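Local coordinates for LIM domain only protein 7 (Homo sapiens, PDB 2EAQ), which carries a PDZ domain, a module that probably binds the C-terminal tails of partner proteins, at residues A[7-12]-A[42-47]; A[19-24]-A[79-84]; A[28-33]-A[58-63]. All blocks are in the same frame, centred on the assembly; numbering follows the deposited sequence.

In the fold
Contact 2 lies in the core of the PDZ domain, near the centre of the chain, and is made almost wholly of apolar and aromatic groups. Contacts 1 and 3 sit on opposite sides of that centre: contact 1 is partly buried and polar on its outer side; contact 3 is mostly buried, with Pro28 and Tyr62 at the surface. Contact 1 adds a serine hydroxyl and two waters; contact 3 lays an isoleucine over a phenylalanine face in a CH-pi contact and has one water. Strand 2-10 of contact 1 pairs with strand 80-88 of contact 2, and Ile9 also packs on Met83. Strands 21-26 and 29-35 form the antiparallel pair joining contacts 2 and 3. Leu46 and Val32 bring contacts 1 and 3 together.

Contact 1: A[7-12]-A[42-47]; sequences ISINQT and EFSQLQ
Ser44 meets strand 2-10 with its hydroxyl. OG lies anti to its own carbonyl carbon and beside the backbone N (chi1 -69°), which turns it onto the strand, where it donates to Ser8 O over 2.8 Å. The donor stands 17° from the carbonyl plane, with a C=O...donor angle of 134°, so the bond is bent at the acceptor. The hydroxyl is also used as an acceptor: water 2 donates to Ser44 OG at 2.9 Å while accepting from Asn10 N. Water 1 donates to Ser44 O at 2.8 Å and, weakly, to Ser8 O. The Ser44 hydroxyl and the two waters thus serve Ser8 O and Asn10 N, on the strand edge turned from strand 80-88, to which Ile7 and Ile9 are hydrogen-bonded.

Two isoleucines of the strand also meet the serine and Leu46. Ile9 CG1 packs against Ser44 CB at 3.8 Å. Ile7 uses both branches: CG2, anti to its backbone N, touches Ser44 O at 3.6 Å, and CD1 reaches Leu46 CD1 at 3.8 Å. The Ile7 and Leu46 side chains cross at about a right angle. Leu46 sends its other methyl toward the second isoleucine, with CD2 4.3 Å from Ile9 CD1, and both residues rest on Met83 of strand 80-88. Gln45 takes a positive phi and closes a Schellman motif, and its carbonyl O is held by Arg87; this turn leads the chain from Ser44 at the surface to Leu46 inside. Such packing of the short helix and its exit turn beside the first strand is characteristic of the PDZ fold.

Contact 2: A[19-24]-A[79-84]; sequences FGFTIK and GHLVMD. With NI (nickel (II) ion), chain B.
Leu81 carries this contact by pushing one branch between Phe19 and Phe21. Its CB lies 3.8 Å from Phe19 CZ, at the far end of that ring. CG is anti to the backbone N (chi1 -171°), and the CD2 methyl beyond it settles over the Phe19 face, 3.7 Å from the ring centroid and 17° off the normal, a CH-pi contact displaced toward the rim. The same methyl abuts the edge of the Phe21 ring, 3.6 Å from CE2. Leu81 also touches Met72 and Ala75 of helix 65-78, and Phe19 touches Gln76 of the same helix.

Gly79 meets the edge of the Phe19 ring, its O 3.7 Å from CE1. At the other end Met83 SD lies oblique to Phe21, 4.6 Å from the ring centroid, in a Met-aromatic contact. His80 points away from the rings: NE2 binds a nickel ion at 2.2 Å together with two waters, and ND1 is hydrogen-bonded to Asn10 OD1.

Asp18, Phe19, Gly20 and Phe21 form the GLGF-type sequence of PDZ domains, whose backbone typically receives a ligand's terminal carboxylate; here Phe19 is buried, and Phe21 reaches Leu81 and Met83 tip to tip.

Contact 3: A[28-33]-A[58-63]; sequences PGIFVA and TKFSYN
Ile30 places CG1 between its backbone N and carbonyl carbon (chi1 45°), while Phe60 holds CG anti to its backbone N (chi1 179°), and the two side chains cross obliquely, with Ile30 lying over one face of the Phe60 ring. Ile30 CG1 lies over the centre of that ring, 3.8 Å from the centroid and 12° off the normal, a CH-pi contact. On the same face, CD1 is 3.5 Å from Phe60 CD1 and the CG2 branch is 3.7 Å from Phe60 CZ. At the ring edge, in its plane, Pro28 O approaches Phe60 CE2 at 3.4 Å.

In the PDZ fold this joins the start of strand 29-35 to the turn that leads into helix 65-78, the helix that flanks the peptide groove. Trp68 of that helix packs edge-to-face with Phe60 and also touches Ile30. An alanine in place of Phe60 would probably open a gap over Ile30 CG1 and leave Trp68 without its aromatic partner.

Nearer the surface, Pro28, which follows a cis peptide bond, sets CB 4.3 Å from Tyr62 CD1. Water 5 donates to Pro28 O at 2.6 Å and accepts weakly from Tyr62 N. Ser61 OG accepts from Asn63 N at 3.1 Å, the bond of an ST turn that spans Tyr62.

Contact 1: A[7-12]-A[42-47]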
loop_
_atom_site.group_PDB
_atom_site.type_symbol
_atom_site.label_atom_id
_atom_site.label_comp_id
_atom_site.label_asym_id
_atom_site.label_seq_id
_atom_site.Cartn_x
_atom_site.Cartn_y
_atom_site.Cartn_z
ATOM N N ILE A 7 8.560 -0.864 -1.835
ATOM C CA ILE A 7 8.299 -2.207 -1.325
ATOM C C ILE A 7 7.468 -2.974 -2.337
ATOM O O ILE A 7 6.402 -2.507 -2.738
ATOM C CB ILE A 7 7.566 -2.120 0.002
ATOM C CG1 ILE A 7 8.406 -1.333 1.017
ATOM C CG2 ILE A 7 7.238 -3.555 0.535
ATOM C CD1 ILE A 7 7.737 -1.235 2.445
ATOM N N SER A 8 7.942 -4.133 -2.772
ATOM C CA SER A 8 7.232 -4.934 -3.748
ATOM C C SER A 8 6.456 -6.035 -3.057
ATOM O O SER A 8 7.005 -6.758 -2.243
ATOM C CB SER A 8 8.254 -5.542 -4.694
ATOM O OG SER A 8 7.487 -6.177 -5.774
ATOM N N ILE A 9 5.163 -6.094 -3.356
ATOM C CA ILE A 9 4.228 -7.080 -2.745
ATOM C C ILE A 9 3.571 -7.786 -3.925
ATOM O O ILE A 9 3.207 -7.145 -4.907
ATOM C CB ILE A 9 3.152 -6.393 -1.822
ATOM C CG1 ILE A 9 3.869 -5.359 -0.946
ATOM C CG2 ILE A 9 2.436 -7.456 -1.003
ATOM C CD1 ILE A 9 2.943 -4.647 0.031
ATOM N N ASN A 10 3.437 -9.103 -3.852
ATOM C CA ASN A 10 2.895 -9.889 -4.983
ATOM C C ASN A 10 2.042 -11.019 -4.521
ATOM O O ASN A 10 2.369 -11.647 -3.505
ATOM C CB ASN A 10 4.040 -10.494 -5.808
ATOM C CG ASN A 10 4.962 -9.441 -6.359
ATOM O OD1 ASN A 10 4.707 -8.865 -7.412
ATOM N ND2 ASN A 10 6.025 -9.149 -5.636
ATOM N N GLN A 11 0.931 -11.285 -5.220
ATOM C CA GLN A 11 0.104 -12.449 -4.898
ATOM C C GLN A 11 -0.582 -12.885 -6.178
ATOM O O GLN A 11 -0.386 -12.261 -7.216
ATOM C CB GLN A 11 -0.884 -12.124 -3.747
ATOM C CG GLN A 11 -1.915 -11.068 -4.118
ATOM C CD GLN A 11 -2.886 -10.776 -3.045
ATOM O OE1 GLN A 11 -4.032 -10.396 -3.368
ATOM N NE2 GLN A 11 -2.529 -10.973 -1.847
ATOM N N THR A 12 -1.322 -13.980 -6.119
ATOM C CA THR A 12 -1.949 -14.482 -7.353
ATOM C C THR A 12 -2.877 -13.473 -7.980
ATOM O O THR A 12 -3.658 -12.835 -7.270
ATOM C CB THR A 12 -2.759 -15.691 -7.009
ATOM O OG1 THR A 12 -1.889 -16.612 -6.349
ATOM C CG2 THR A 12 -3.218 -16.400 -8.284
ATOM N N GLU A 42 3.073 -8.816 5.015
ATOM C CA GLU A 42 3.993 -9.093 6.095
ATOM C C GLU A 42 5.254 -9.711 5.497
ATOM O O GLU A 42 6.348 -9.333 5.874
ATOM C CB GLU A 42 3.335 -10.045 7.121
ATOM C CG GLU A 42 4.251 -10.483 8.213
ATOM C CD GLU A 42 4.635 -9.429 9.202
ATOM O OE1 GLU A 42 4.274 -8.214 9.081
ATOM O OE2 GLU A 42 5.334 -9.823 10.163
ATOM N N PHE A 43 5.074 -10.628 4.553
ATOM C CA PHE A 43 6.233 -11.276 3.916
ATOM C C PHE A 43 7.126 -10.180 3.319
ATOM O O PHE A 43 8.350 -10.206 3.445
ATOM C CB PHE A 43 5.725 -12.216 2.789
ATOM C CG PHE A 43 6.842 -12.855 1.979
ATOM C CD1 PHE A 43 7.529 -13.985 2.446
ATOM C CD2 PHE A 43 7.251 -12.269 0.801
ATOM C CE1 PHE A 43 8.618 -14.488 1.692
ATOM C CE2 PHE A 43 8.330 -12.757 0.050
ATOM C CZ PHE A 43 9.009 -13.871 0.513
ATOM N N SER A 44 6.496 -9.195 2.665
ATOM C CA SER A 44 7.266 -8.113 2.004
ATOM C C SER A 44 7.826 -7.073 2.919
ATOM O O SER A 44 8.602 -6.224 2.499
ATOM C CB SER A 44 6.379 -7.412 0.991
ATOM O OG SER A 44 6.101 -8.292 -0.117
ATOM N N GLN A 45 7.457 -7.157 4.188
ATOM C CA GLN A 45 7.958 -6.271 5.243
ATOM C C GLN A 45 7.493 -4.838 5.186
ATOM O O GLN A 45 8.222 -3.892 5.509
ATOM C CB GLN A 45 9.486 -6.438 5.490
ATOM C CG GLN A 45 9.787 -7.903 5.929
ATOM C CD GLN A 45 11.182 -8.230 6.299
ATOM O OE1 GLN A 45 11.594 -9.437 6.226
ATOM N NE2 GLN A 45 11.918 -7.239 6.723
ATOM N N LEU A 46 6.214 -4.686 4.771
ATOM C CA LEU A 46 5.540 -3.379 4.920
ATOM C C LEU A 46 5.294 -3.234 6.409
ATOM O O LEU A 46 5.051 -4.219 7.121
ATOM C CB LEU A 46 4.223 -3.471 4.157
ATOM C CG LEU A 46 3.318 -2.226 4.202
ATOM C CD1 LEU A 46 4.034 -1.064 3.368
ATOM C CD2 LEU A 46 1.925 -2.532 3.589
ATOM N N GLN A 47 5.360 -2.014 6.918
ATOM C CA GLN A 47 5.157 -1.814 8.367
ATOM C C GLN A 47 4.086 -0.785 8.719
ATOM O O GLN A 47 3.879 0.167 7.973
ATOM C CB GLN A 47 6.476 -1.377 9.023
ATOM C CG GLN A 47 7.523 -2.511 8.909
ATOM C CD GLN A 47 8.864 -2.192 9.510
ATOM O OE1 GLN A 47 9.051 -1.207 10.188
ATOM N NE2 GLN A 47 9.835 -3.099 9.256
HETATM O O HOH W 1 9.593 -6.989 0.034
HETATM O O HOH W 2 4.508 -10.393 -1.275
#

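Contact 2: A[19-24]-A[79-84]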
loop_
_atom_site.group_PDB
_atom_site.type_symbol
_atom_site.label_atom_id
_atom_site.label_comp_id
_atom_site.label_asym_id
_atom_site.label_seq_id
_atom_site.Cartn_x
_atom_site.Cartn_y
_atom_site.Cartn_z
ATOM N N PHE A 19 -4.109 -7.952 0.004
ATOM C CA PHE A 19 -2.677 -8.112 0.255
ATOM C C PHE A 19 -2.262 -8.240 1.703
ATOM O O PHE A 19 -1.128 -8.614 1.973
ATOM C CB PHE A 19 -1.889 -6.964 -0.367
ATOM C CG PHE A 19 -1.836 -6.984 -1.874
ATOM C CD1 PHE A 19 -0.854 -7.696 -2.548
ATOM C CD2 PHE A 19 -2.759 -6.264 -2.620
ATOM C CE1 PHE A 19 -0.774 -7.680 -3.944
ATOM C CE2 PHE A 19 -2.702 -6.248 -4.054
ATOM C CZ PHE A 19 -1.692 -6.966 -4.699
ATOM N N GLY A 20 -3.175 -7.984 2.629
ATOM C CA GLY A 20 -2.785 -8.163 4.024
ATOM C C GLY A 20 -2.562 -6.907 4.798
ATOM O O GLY A 20 -2.089 -6.999 5.915
ATOM N N PHE A 21 -2.917 -5.725 4.273
ATOM C CA PHE A 21 -2.739 -4.531 5.090
ATOM C C PHE A 21 -4.015 -3.677 4.924
ATOM O O PHE A 21 -4.788 -3.860 3.977
ATOM C CB PHE A 21 -1.485 -3.749 4.624
ATOM C CG PHE A 21 -1.608 -3.105 3.298
ATOM C CD1 PHE A 21 -1.987 -1.785 3.195
ATOM C CD2 PHE A 21 -1.329 -3.820 2.117
ATOM C CE1 PHE A 21 -2.094 -1.206 1.921
ATOM C CE2 PHE A 21 -1.447 -3.232 0.867
ATOM C CZ PHE A 21 -1.832 -1.940 0.793
ATOM N N THR A 22 -4.243 -2.800 5.895
ATOM C CA THR A 22 -5.355 -1.819 5.806
ATOM C C THR A 22 -4.708 -0.440 5.880
ATOM O O THR A 22 -3.578 -0.273 6.385
ATOM C CB THR A 22 -6.366 -1.946 6.919
ATOM O OG1 THR A 22 -5.739 -1.744 8.178
ATOM C CG2 THR A 22 -7.017 -3.356 6.879
ATOM N N ILE A 23 -5.434 0.565 5.397
ATOM C CA ILE A 23 -4.942 1.932 5.354
ATOM C C ILE A 23 -5.607 2.801 6.393
ATOM O O ILE A 23 -6.829 2.631 6.687
ATOM C CB ILE A 23 -5.217 2.503 3.961
ATOM C CG1 ILE A 23 -4.357 1.748 2.926
ATOM C CG2 ILE A 23 -4.859 4.026 3.899
ATOM C CD1 ILE A 23 -4.445 2.253 1.489
ATOM N N LYS A 24 -4.784 3.646 7.001
ATOM C CA LYS A 24 -5.218 4.694 7.917
ATOM C C LYS A 24 -5.254 5.966 7.105
ATOM O O LYS A 24 -4.222 6.473 6.608
ATOM C CB LYS A 24 -4.236 4.895 9.069
ATOM C CG LYS A 24 -4.745 6.019 10.002
ATOM C CD LYS A 24 -3.987 6.031 11.311
ATOM C CE LYS A 24 -2.834 7.003 11.177
ATOM N NZ LYS A 24 -2.483 7.673 12.506
ATOM N N GLY A 79 -2.376 -8.546 -8.941
ATOM C CA GLY A 79 -1.549 -9.219 -7.954
ATOM C C GLY A 79 -0.207 -8.570 -7.708
ATOM O O GLY A 79 0.645 -9.138 -6.999
ATOM N N HIS A 80 0.042 -7.417 -8.302
ATOM C CA HIS A 80 1.329 -6.738 -8.125
ATOM C C HIS A 80 1.136 -5.367 -7.533
ATOM O O HIS A 80 0.313 -4.542 -8.000
ATOM C CB HIS A 80 2.075 -6.542 -9.469
ATOM C CG HIS A 80 2.289 -7.788 -10.253
ATOM N ND1 HIS A 80 3.085 -8.825 -9.805
ATOM C CD2 HIS A 80 1.799 -8.167 -11.446
ATOM C CE1 HIS A 80 3.050 -9.808 -10.688
ATOM N NE2 HIS A 80 2.269 -9.432 -11.690
ATOM N N LEU A 81 1.849 -5.127 -6.460
ATOM C CA LEU A 81 1.757 -3.857 -5.795
ATOM C C LEU A 81 3.158 -3.362 -5.441
ATOM O O LEU A 81 3.762 -3.887 -4.518
ATOM C CB LEU A 81 0.881 -4.106 -4.570
ATOM C CG LEU A 81 0.414 -2.946 -3.754
ATOM C CD1 LEU A 81 -0.394 -1.948 -4.580
ATOM C CD2 LEU A 81 -0.429 -3.567 -2.621
ATOM N N VAL A 82 3.658 -2.364 -6.163
ATOM C CA VAL A 82 4.973 -1.765 -5.897
ATOM C C VAL A 82 4.640 -0.446 -5.189
ATOM O O VAL A 82 4.137 0.495 -5.836
ATOM C CB VAL A 82 5.769 -1.523 -7.181
ATOM C CG1 VAL A 82 7.114 -0.821 -6.902
ATOM C CG2 VAL A 82 6.139 -2.862 -7.818
ATOM N N MET A 83 4.941 -0.394 -3.899
ATOM C CA MET A 83 4.559 0.756 -3.071
ATOM C C MET A 83 5.674 1.677 -2.749
ATOM O O MET A 83 6.728 1.192 -2.320
ATOM C CB MET A 83 3.982 0.257 -1.746
ATOM C CG MET A 83 2.901 -0.883 -1.816
ATOM S SD MET A 83 2.087 -1.251 -0.161
ATOM C CE MET A 83 2.428 0.428 0.558
ATOM N N ASP A 84 5.508 2.956 -2.972
ATOM C CA ASP A 84 6.543 3.898 -2.530
ATOM C C ASP A 84 6.065 4.399 -1.179
ATOM O O ASP A 84 4.916 4.872 -1.086
ATOM C CB ASP A 84 6.678 5.055 -3.509
ATOM C CG ASP A 84 7.377 4.663 -4.759
ATOM O OD1 ASP A 84 7.891 3.556 -4.791
ATOM O OD2 ASP A 84 7.427 5.481 -5.683
HETATM NI NI NI B . 1.662 -10.441 -13.543
HETATM O O HOH W 3 1.706 -8.746 -14.713
HETATM O O HOH W 4 -0.310 -10.048 -13.013
#

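Contact 3: A[28-33]-A[58-63]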
loop_
_atom_site.group_PDB
_atom_site.type_symbol
_atom_site.label_atom_id
_atom_site.label_comp_id
_atom_site.label_asym_id
_atom_site.label_seq_id
_atom_site.Cartn_x
_atom_site.Cartn_y
_atom_site.Cartn_z
ATOM N N PRO A 28 -3.794 15.207 5.185
ATOM C CA PRO A 28 -3.552 14.888 3.772
ATOM C C PRO A 28 -2.767 13.635 3.393
ATOM O O PRO A 28 -2.498 13.435 2.187
ATOM C CB PRO A 28 -2.905 16.183 3.236
ATOM C CG PRO A 28 -2.031 16.575 4.423
ATOM C CD PRO A 28 -2.954 16.372 5.620
ATOM N N GLY A 29 -2.451 12.809 4.396
ATOM C CA GLY A 29 -1.745 11.569 4.049
ATOM C C GLY A 29 -2.537 10.308 4.261
ATOM O O GLY A 29 -3.597 10.301 4.893
ATOM N N ILE A 30 -2.036 9.222 3.713
ATOM C CA ILE A 30 -2.550 7.856 4.003
ATOM C C ILE A 30 -1.366 7.055 4.529
ATOM O O ILE A 30 -0.220 7.235 4.073
ATOM C CB ILE A 30 -3.196 7.157 2.802
ATOM C CG1 ILE A 30 -2.354 7.329 1.557
ATOM C CG2 ILE A 30 -4.614 7.708 2.552
ATOM C CD1 ILE A 30 -2.755 6.315 0.451
ATOM N N PHE A 31 -1.640 6.175 5.470
ATOM C CA PHE A 31 -0.611 5.394 6.181
ATOM C C PHE A 31 -1.048 3.950 6.312
ATOM O O PHE A 31 -2.213 3.617 6.129
ATOM C CB PHE A 31 -0.395 5.976 7.586
ATOM C CG PHE A 31 -0.035 7.442 7.590
ATOM C CD1 PHE A 31 -1.033 8.406 7.448
ATOM C CD2 PHE A 31 1.304 7.812 7.642
ATOM C CE1 PHE A 31 -0.676 9.773 7.337
ATOM C CE2 PHE A 31 1.680 9.142 7.550
ATOM C CZ PHE A 31 0.673 10.106 7.397
ATOM N N VAL A 32 -0.084 3.076 6.593
ATOM C CA VAL A 32 -0.427 1.670 6.832
ATOM C C VAL A 32 -0.984 1.559 8.250
ATOM O O VAL A 32 -0.327 1.910 9.247
ATOM C CB VAL A 32 0.810 0.781 6.644
ATOM C CG1 VAL A 32 0.465 -0.622 7.015
ATOM C CG2 VAL A 32 1.285 0.858 5.189
ATOM N N ALA A 33 -2.230 1.087 8.342
ATOM C CA ALA A 33 -2.870 0.953 9.671
ATOM C C ALA A 33 -2.575 -0.388 10.356
ATOM O O ALA A 33 -2.462 -0.502 11.589
ATOM C CB ALA A 33 -4.374 1.105 9.513
ATOM N N THR A 58 0.454 5.219 -9.558
ATOM C CA THR A 58 -0.512 6.150 -9.012
ATOM C C THR A 58 0.041 6.790 -7.771
ATOM O O THR A 58 0.237 6.135 -6.750
ATOM C CB THR A 58 -1.805 5.391 -8.641
ATOM O OG1 THR A 58 -2.378 4.823 -9.821
ATOM C CG2 THR A 58 -2.824 6.303 -8.009
ATOM N N LYS A 59 0.300 8.103 -7.852
ATOM C CA LYS A 59 0.757 8.843 -6.674
ATOM C C LYS A 59 -0.514 9.276 -5.923
ATOM O O LYS A 59 -1.480 9.807 -6.517
ATOM C CB LYS A 59 1.571 10.072 -7.128
ATOM C CG LYS A 59 2.215 10.844 -5.992
ATOM C CD LYS A 59 2.966 12.084 -6.472
ATOM C CE LYS A 59 3.946 12.554 -5.391
ATOM N NZ LYS A 59 3.296 12.692 -4.007
ATOM N N PHE A 60 -0.565 9.049 -4.624
ATOM C CA PHE A 60 -1.726 9.496 -3.852
ATOM C C PHE A 60 -1.838 11.011 -3.763
ATOM O O PHE A 60 -0.830 11.749 -3.590
ATOM C CB PHE A 60 -1.604 9.003 -2.410
ATOM C CG PHE A 60 -2.751 9.427 -1.528
ATOM C CD1 PHE A 60 -3.995 8.816 -1.669
ATOM C CD2 PHE A 60 -2.595 10.499 -0.641
ATOM C CE1 PHE A 60 -5.116 9.263 -0.932
ATOM C CE2 PHE A 60 -3.686 10.963 0.100
ATOM C CZ PHE A 60 -4.936 10.359 -0.047
ATOM N N SER A 61 -3.065 11.477 -3.860
ATOM C CA SER A 61 -3.278 12.879 -3.542
ATOM C C SER A 61 -4.635 12.940 -2.875
ATOM O O SER A 61 -5.589 12.234 -3.269
ATOM C CB SER A 61 -3.248 13.800 -4.747
ATOM O OG SER A 61 -3.796 15.065 -4.385
ATOM N N TYR A 62 -4.677 13.814 -1.880
ATOM C CA TYR A 62 -5.908 14.018 -1.168
ATOM C C TYR A 62 -7.019 14.484 -2.077
ATOM O O TYR A 62 -8.188 14.361 -1.735
ATOM C CB TYR A 62 -5.779 15.039 -0.055
ATOM C CG TYR A 62 -5.462 16.394 -0.539
ATOM C CD1 TYR A 62 -4.139 16.745 -0.824
ATOM C CD2 TYR A 62 -6.455 17.297 -0.796
ATOM C CE1 TYR A 62 -3.827 17.968 -1.363
ATOM C CE2 TYR A 62 -6.151 18.563 -1.360
ATOM C CZ TYR A 62 -4.839 18.865 -1.633
ATOM O OH TYR A 62 -4.516 20.052 -2.212
ATOM N N ASN A 63 -6.659 15.058 -3.228
ATOM C CA ASN A 63 -7.651 15.561 -4.217
ATOM C C ASN A 63 -8.272 14.468 -5.070
ATOM O O ASN A 63 -9.249 14.724 -5.788
ATOM C CB ASN A 63 -6.998 16.538 -5.207
ATOM C CG ASN A 63 -6.984 17.933 -4.730
ATOM O OD1 ASN A 63 -5.998 18.664 -4.943
ATOM N ND2 ASN A 63 -8.084 18.353 -4.105
HETATM O O HOH W 5 -1.730 14.206 -0.132
#